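Local coordinates for 3,5-epimerase/4-reductase (Arabidopsis thaliana, PDB 4QQR), which catalyses the 3,5-epimerisation of dTDP-4-keto-6-deoxyglucose and the NADPH-dependent reduction of its product to dTDP-beta-L-rhamnose, at the interface of chains A and B. Numbering follows the deposited sequence. Chains: chain A/B, 3,5-epimerase/4-reductase.

Both contacts lie in the two-fold symmetric interface of chains A and B, with the centres of their C-alpha atoms about 17 Å apart. Contact 1 is built mainly on helix 80-103 of chain A and helix 80-104 of chain B, whereas contact 2 pairs the two copies of helix 143-155. They share no residue, but A:Tyr158 of contact 1 follows soon after the helix used in contact 2. Contact 1 is polar at its centre and contact 2 apolar. Two helices from each subunit thus meet, as in the four-helix interface common among extended short-chain dehydrogenases, probably holding a dimer.

Contact 1: the interface of chains A and B. Residues chain A 49, 99, 102, 158; chain B 84, 87-88.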
loop_
_atom_site.group_PDB
_atom_site.type_symbol
_atom_site.label_atom_id
_atom_site.label_comp_id
_atom_site.label_asym_id
_atom_site.label_seq_id
_atom_site.Cartn_x
_atom_site.Cartn_y
_atom_site.Cartn_z
ATOM N N ARG A 49 16.001 -5.494 3.909
ATOM C CA ARG A 49 16.658 -4.363 4.572
ATOM C C ARG A 49 18.163 -4.506 4.632
ATOM O O ARG A 49 18.895 -3.682 4.108
ATOM C CB ARG A 49 16.178 -4.218 6.016
ATOM C CG ARG A 49 14.715 -3.989 6.191
ATOM C CD ARG A 49 14.442 -3.654 7.641
ATOM N NE ARG A 49 15.019 -2.372 8.032
ATOM C CZ ARG A 49 14.355 -1.219 7.987
ATOM N NH1 ARG A 49 13.101 -1.195 7.553
ATOM N NH2 ARG A 49 14.945 -0.088 8.365
ATOM N N ASP A 99 12.522 4.036 4.049
ATOM C CA ASP A 99 12.635 3.978 5.497
ATOM C C ASP A 99 14.077 4.125 5.935
ATOM O O ASP A 99 14.419 4.981 6.751
ATOM C CB ASP A 99 12.095 2.627 5.979
ATOM C CG ASP A 99 11.843 2.606 7.461
ATOM O OD1 ASP A 99 12.718 2.135 8.211
ATOM O OD2 ASP A 99 10.760 3.066 7.871
ATOM N N ARG A 102 15.428 7.449 5.194
ATOM C CA ARG A 102 14.912 8.446 6.114
ATOM C C ARG A 102 15.664 8.389 7.440
ATOM O O ARG A 102 16.141 9.413 7.931
ATOM C CB ARG A 102 13.413 8.251 6.337
ATOM C CG ARG A 102 12.818 9.316 7.212
ATOM C CD ARG A 102 11.418 8.953 7.633
ATOM N NE ARG A 102 10.953 9.811 8.721
ATOM C CZ ARG A 102 11.061 9.503 10.007
ATOM N NH1 ARG A 102 11.606 8.352 10.373
ATOM N NH2 ARG A 102 10.616 10.342 10.927
ATOM N N TYR A 158 7.199 10.128 4.147
ATOM C CA TYR A 158 8.668 10.170 4.233
ATOM C C TYR A 158 9.213 11.482 3.692
ATOM O O TYR A 158 9.392 11.631 2.497
ATOM C CB TYR A 158 9.323 9.011 3.470
ATOM C CG TYR A 158 8.913 7.652 3.962
ATOM C CD1 TYR A 158 9.746 6.910 4.784
ATOM C CD2 TYR A 158 7.676 7.117 3.620
ATOM C CE1 TYR A 158 9.363 5.664 5.248
ATOM C CE2 TYR A 158 7.282 5.876 4.077
ATOM C CZ TYR A 158 8.129 5.151 4.886
ATOM O OH TYR A 158 7.727 3.914 5.341
ATOM N N VAL B 84 5.558 6.452 9.897
ATOM C CA VAL B 84 6.639 5.681 9.278
ATOM C C VAL B 84 6.842 4.333 9.996
ATOM O O VAL B 84 6.956 3.288 9.352
ATOM C CB VAL B 84 7.982 6.482 9.191
ATOM C CG1 VAL B 84 9.127 5.560 8.947
ATOM C CG2 VAL B 84 7.939 7.507 8.084
ATOM N N ILE B 87 3.994 1.993 9.085
ATOM C CA ILE B 87 4.191 1.517 7.719
ATOM C C ILE B 87 5.204 0.367 7.659
ATOM O O ILE B 87 4.988 -0.638 6.980
ATOM C CB ILE B 87 4.644 2.658 6.814
ATOM C CG1 ILE B 87 3.540 3.715 6.743
ATOM C CG2 ILE B 87 5.011 2.120 5.425
ATOM C CD1 ILE B 87 3.942 4.971 6.011
ATOM N N ARG B 88 6.293 0.517 8.401
ATOM C CA ARG B 88 7.373 -0.466 8.441
ATOM C C ARG B 88 6.904 -1.839 8.918
ATOM O O ARG B 88 7.411 -2.863 8.464
ATOM C CB ARG B 88 8.494 0.055 9.343
ATOM C CG ARG B 88 9.731 -0.804 9.425
ATOM C CD ARG B 88 10.947 0.031 9.862
ATOM N NE ARG B 88 10.915 0.425 11.273
ATOM C CZ ARG B 88 10.762 1.679 11.714
ATOM N NH1 ARG B 88 10.625 2.682 10.853
ATOM N NH2 ARG B 88 10.748 1.936 13.023
#
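A:Asp99, on helix 80-103, faces B:Arg88, on helix 80-104 of the other chain, and the backbone is helical at both, as it is at A:Arg102, B:Val84 and B:Ile87, while A:Tyr158 joins from a loop with an extended backbone. With CG anti to its backbone N (chi1 -165°), A:Asp99 projects its carboxylate across the boundary. OD2 takes a hydrogen bond and salt bridge from the guanidinium NH1 of B:Arg88 at 3.0 Å. The donor comes in on the syn lone pair of OD2, which lies nearly in the guanidinium plane of B:Arg88, and the bond is fairly straight (154° at H). NH2 of A:Arg49 reaches OD1 at 3.1 Å on that oxygen's anti side, tilted somewhat out of the carboxylate plane, while OD1 lies nearly in the guanidinium plane of A:Arg49; one acid is thus gripped by an arginine from each chain. An alanine in place of A:Asp99 would probably leave both arginines without their carboxylate mate and their like charges, with A:Arg49 NH1 and B:Arg88 NE 4.6 Å apart, less well screened.

Beside this bridge, B:Val84 packs into the corner formed by A:Tyr158 and A:Arg102. Its CG2 methyl lies over one face of the A:Tyr158 ring, 3.9 Å from the centroid and displaced toward the rim, a CH-pi contact. The same methyl touches CD of the extended A:Arg102 chain at 3.8 Å. B:Ile87 meets A:Tyr158 tip to tip, its CG2 lying 3.3 Å from the phenol OH. In the fold, the patch joins the later part of helix 80-103 to the early part of its chain B counterpart, where the zinc ligand B:His82 precedes B:Val84 by two positions.

Contact 2: the interface of chains A and B. Residues chain A 146-147, 150; chain B 150, 153-154.
A:Met150 crosses from its helix to B:Leu154, B:Glu153 and B:Met150, which occupy one side of the opposing helix 143-155. Its CG stands anti to the carbonyl carbon (chi1 -61°), and beyond CG the chain is extended, with chi2 of -172° and chi3 of 166°. That straight course carries the thioether along the partner surface, and each atom can be followed outward.

CB comes first, 4.1 Å from the sulphur SD of B:Met150. Next, CG lies 4.2 Å from the CG of the same residue. The two methionines slide past each other in opposite directions, so the CB of one faces the sulphur of the other. A:Met150 SD then meets the branched end of B:Leu154, 3.8 Å from its CG and near both CD1 and CD2. Those two side chains also run alongside in opposite senses. At the tip, the CE methyl reaches the stem of B:Glu153, 3.8 Å from CB and equally close to CG, the two side chains crossing at about a right angle. The same methyl lies 4.0 Å from B:Met150 CA, so it rests against backbone as well as side chain.

The acid end of B:Glu153 turns away through a bend at chi2, leaving its aliphatic part to face the methyl. A:Lys146 runs nearby; its NZ is 5.1 Å from B:Glu153 OE2, too far for a salt bridge but near enough that the opposite charges may attract weakly. A:Thr147 adds a peripheral touch, its OG1 4.0 Å from B:Leu154 CD2.

No nitrogen or oxygen approaches its opposite number within bonding distance, so apolar packing carries the patch. Helix 143-155 also bears the YxxxK motif of short-chain dehydrogenases, and pairing its two copies probably stabilises the dimer while bracing the helix that supports the reductase site.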
loop_
_atom_site.group_PDB
_atom_site.type_symbol
_atom_site.label_atom_id
_atom_site.label_comp_id
_atom_site.label_asym_id
_atom_site.label_seq_id
_atom_site.Cartn_x
_atom_site.Cartn_y
_atom_site.Cartn_z
ATOM N N LYS A 146 -3.746 1.243 -9.069
ATOM C CA LYS A 146 -4.138 1.378 -7.679
ATOM C C LYS A 146 -2.889 1.239 -6.809
ATOM O O LYS A 146 -2.697 1.985 -5.847
ATOM C CB LYS A 146 -5.181 0.319 -7.329
ATOM C CG LYS A 146 -6.138 0.717 -6.215
ATOM C CD LYS A 146 -7.157 -0.394 -5.939
ATOM C CE LYS A 146 -7.627 -1.056 -7.244
ATOM N NZ LYS A 146 -9.102 -1.031 -7.390
ATOM N N THR A 147 -2.025 0.301 -7.185
ATOM C CA THR A 147 -0.828 0.007 -6.408
ATOM C C THR A 147 0.160 1.177 -6.376
ATOM O O THR A 147 0.655 1.558 -5.299
ATOM C CB THR A 147 -0.141 -1.272 -6.907
ATOM O OG1 THR A 147 -1.061 -2.367 -6.817
ATOM C CG2 THR A 147 1.070 -1.587 -6.069
ATOM N N MET A 150 -1.201 3.887 -4.142
ATOM C CA MET A 150 -0.948 3.492 -2.745
ATOM C C MET A 150 0.451 3.852 -2.251
ATOM O O MET A 150 0.600 4.548 -1.235
ATOM C CB MET A 150 -1.159 1.986 -2.537
ATOM C CG MET A 150 -2.572 1.491 -2.825
ATOM S SD MET A 150 -2.823 -0.231 -2.353
ATOM C CE MET A 150 -4.615 -0.349 -2.399
ATOM N N MET B 150 -5.405 -0.190 2.646
ATOM C CA MET B 150 -4.404 -0.461 1.605
ATOM C C MET B 150 -3.853 -1.889 1.703
ATOM O O MET B 150 -3.855 -2.636 0.715
ATOM C CB MET B 150 -3.239 0.541 1.669
ATOM C CG MET B 150 -3.550 1.967 1.219
ATOM S SD MET B 150 -2.064 3.011 1.296
ATOM C CE MET B 150 -2.752 4.651 1.242
ATOM N N GLU B 153 -6.452 -4.599 0.866
ATOM C CA GLU B 153 -6.627 -4.673 -0.577
ATOM C C GLU B 153 -5.474 -5.471 -1.190
ATOM O O GLU B 153 -5.702 -6.463 -1.888
ATOM C CB GLU B 153 -6.714 -3.269 -1.191
ATOM C CG GLU B 153 -7.071 -3.243 -2.682
ATOM C CD GLU B 153 -8.313 -4.083 -3.045
ATOM O OE1 GLU B 153 -9.318 -4.022 -2.298
ATOM O OE2 GLU B 153 -8.289 -4.796 -4.091
ATOM N N LEU B 154 -4.240 -5.054 -0.913
ATOM C CA LEU B 154 -3.075 -5.761 -1.441
ATOM C C LEU B 154 -3.055 -7.265 -1.099
ATOM O O LEU B 154 -2.747 -8.087 -1.972
ATOM C CB LEU B 154 -1.770 -5.075 -1.009
ATOM C CG LEU B 154 -1.478 -3.683 -1.579
ATOM C CD1 LEU B 154 -0.306 -3.006 -0.869
ATOM C CD2 LEU B 154 -1.206 -3.793 -3.058
#